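Local coordinates for protein probable starch synthase 4, chloroplastic/amyloplastic (Arabidopsis thaliana, PDB 6GNE) that is probably a plastid starch synthase, a glycosyltransferase-family protein of the GT-B fold that binds ADP, at residues A[415-420]-A[440-445]. Sequence-based numbering, arbitrary orientation.
Sequences ARKTGG and GFTFQT
Arg416 NH2 donates to Gln444 O at 2.6 Å, approaching almost in line with the C=O; the bond is bent at the hydrogen (140°), and the oxygen lies near the edge of the guanidinium, a little out of its plane. NE and NH1 are taken by Ser394 O and Ile395 O, beyond the end of the neighbouring strand 389-392. Arginine suits this place because its several N-H groups, fanned out in one plane, can tie together the segments that follow neighbouring strands; these bonds should fix the rotation of the group. Anti to the backbone N (chi1 -155°), CG of Arg416 comes over a face of the Phe443 ring, 4.0 Å from its centroid, in a CH-pi contact, and the two side chains cross at about a right angle. CB sits above the same ring nearer its rim. Phe443 in turn meets Phe451 with ring planes nearly perpendicular, and it touches Ala454, so the flat ring packs between the sheet and helix 448-464. The strands themselves pair in parallel: Ala415 bonds through its N to Phe441 O (3.0 Å) and through its O to Phe443 N, and Lys417 N then reaches Phe443 O. On the sheet face of Ala415 and Thr442, Lys417 lays its methylenes across the threonine, Lys417 CD 3.5 Å from Thr442 OG1; a long flexible chain serves well at this partly exposed border. The Gln444 chain bends at chi2 (60°), turning CD back, and its amide, able to donate N-H at this exposed border, adds a weak bond from NE2 to Lys417 O (3.3 Å). Together the segments join the two strands of a beta-alpha-beta unit, strand 412-416, helix 419-424 and strand 441-443, at one margin of the six-stranded parallel, Rossmann-like sheet characteristic of a GT-B domain.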
loop_
_atom_site.group_PDB
_atom_site.type_symbol
_atom_site.label_atom_id
_atom_site.label_comp_id
_atom_site.label_asym_id
_atom_site.label_seq_id
_atom_site.Cartn_x
_atom_site.Cartn_y
_atom_site.Cartn_z
ATOM N N ALA A 415 6.712 -6.791 15.448
ATOM C CA ALA A 415 7.171 -5.897 14.414
ATOM C C ALA A 415 8.550 -5.353 14.705
ATOM O O ALA A 415 8.890 -5.083 15.857
ATOM C CB ALA A 415 6.193 -4.738 14.284
ATOM N N ARG A 416 9.321 -5.120 13.648
ATOM C CA ARG A 416 10.571 -4.406 13.798
ATOM C C ARG A 416 10.325 -2.893 13.866
ATOM O O ARG A 416 9.446 -2.396 13.191
ATOM C CB ARG A 416 11.556 -4.766 12.694
ATOM C CG ARG A 416 13.014 -4.550 13.139
ATOM C CD ARG A 416 14.022 -4.926 12.074
ATOM N NE ARG A 416 14.187 -3.833 11.130
ATOM C CZ ARG A 416 15.004 -2.806 11.283
ATOM N NH1 ARG A 416 15.051 -1.894 10.334
ATOM N NH2 ARG A 416 15.766 -2.681 12.350
ATOM N N LYS A 417 11.064 -2.192 14.725
ATOM C CA LYS A 417 10.896 -0.751 14.919
ATOM C C LYS A 417 11.519 0.020 13.767
ATOM O O LYS A 417 12.701 0.366 13.795
ATOM C CB LYS A 417 11.530 -0.275 16.218
ATOM C CG LYS A 417 10.647 -0.479 17.407
ATOM C CD LYS A 417 11.439 -0.464 18.715
ATOM C CE LYS A 417 11.446 0.894 19.402
ATOM N NZ LYS A 417 12.094 0.723 20.747
ATOM N N THR A 418 10.724 0.243 12.737
ATOM C CA THR A 418 11.223 0.882 11.566
ATOM C C THR A 418 10.055 1.468 10.805
ATOM O O THR A 418 8.981 0.880 10.749
ATOM C CB THR A 418 12.055 -0.085 10.699
ATOM O OG1 THR A 418 12.696 0.662 9.671
ATOM C CG2 THR A 418 11.185 -1.153 10.058
ATOM N N GLY A 419 10.273 2.658 10.260
ATOM C CA GLY A 419 9.245 3.358 9.456
ATOM C C GLY A 419 7.884 3.396 10.108
ATOM O O GLY A 419 7.766 3.699 11.267
ATOM N N GLY A 420 6.855 3.040 9.376
ATOM C CA GLY A 420 5.501 3.107 9.892
ATOM C C GLY A 420 5.204 2.212 11.062
ATOM O O GLY A 420 4.285 2.501 11.850
ATOM N N GLY A 440 1.380 -4.465 21.312
ATOM C CA GLY A 440 2.072 -5.590 20.677
ATOM C C GLY A 440 3.481 -5.787 21.176
ATOM O O GLY A 440 3.797 -5.522 22.342
ATOM N N PHE A 441 4.332 -6.280 20.284
ATOM C CA PHE A 441 5.722 -6.588 20.617
ATOM C C PHE A 441 6.626 -6.101 19.521
ATOM O O PHE A 441 6.311 -6.275 18.358
ATOM C CB PHE A 441 5.895 -8.100 20.757
ATOM C CG PHE A 441 5.053 -8.694 21.838
ATOM C CD1 PHE A 441 3.778 -9.123 21.560
ATOM C CD2 PHE A 441 5.546 -8.808 23.116
ATOM C CE1 PHE A 441 2.985 -9.653 22.546
ATOM C CE2 PHE A 441 4.764 -9.353 24.118
ATOM C CZ PHE A 441 3.458 -9.757 23.836
ATOM N N THR A 442 7.744 -5.464 19.905
ATOM C CA THR A 442 8.704 -4.940 18.935
ATOM C C THR A 442 10.120 -5.376 19.210
ATOM O O THR A 442 10.434 -5.855 20.264
ATOM C CB THR A 442 8.639 -3.383 18.839
ATOM O OG1 THR A 442 9.118 -2.748 20.036
ATOM C CG2 THR A 442 7.224 -2.885 18.535
ATOM N N PHE A 443 10.981 -5.215 18.225
ATOM C CA PHE A 443 12.436 -5.383 18.407
ATOM C C PHE A 443 13.190 -4.418 17.498
ATOM O O PHE A 443 12.660 -3.981 16.467
ATOM C CB PHE A 443 12.853 -6.843 18.153
ATOM C CG PHE A 443 12.607 -7.332 16.764
ATOM C CD1 PHE A 443 11.352 -7.757 16.359
ATOM C CD2 PHE A 443 13.649 -7.391 15.854
ATOM C CE1 PHE A 443 11.147 -8.227 15.082
ATOM C CE2 PHE A 443 13.456 -7.847 14.544
ATOM C CZ PHE A 443 12.201 -8.259 14.156
ATOM N N GLN A 444 14.422 -4.103 17.876
ATOM C CA GLN A 444 15.218 -3.136 17.166
ATOM C C GLN A 444 16.019 -3.776 16.016
ATOM O O GLN A 444 15.776 -3.503 14.851
ATOM C CB GLN A 444 16.115 -2.381 18.147
ATOM C CG GLN A 444 16.721 -1.088 17.588
ATOM C CD GLN A 444 15.649 -0.041 17.140
ATOM O OE1 GLN A 444 15.106 0.719 17.989
ATOM N NE2 GLN A 444 15.324 -0.018 15.802
ATOM N N THR A 445 16.948 -4.646 16.349
ATOM C CA THR A 445 17.938 -5.129 15.399
ATOM C C THR A 445 17.367 -6.195 14.482
ATOM O O THR A 445 16.673 -7.086 14.956
ATOM C CB THR A 445 19.128 -5.769 16.133
ATOM O OG1 THR A 445 19.362 -5.070 17.363
ATOM C CG2 THR A 445 20.392 -5.741 15.244
#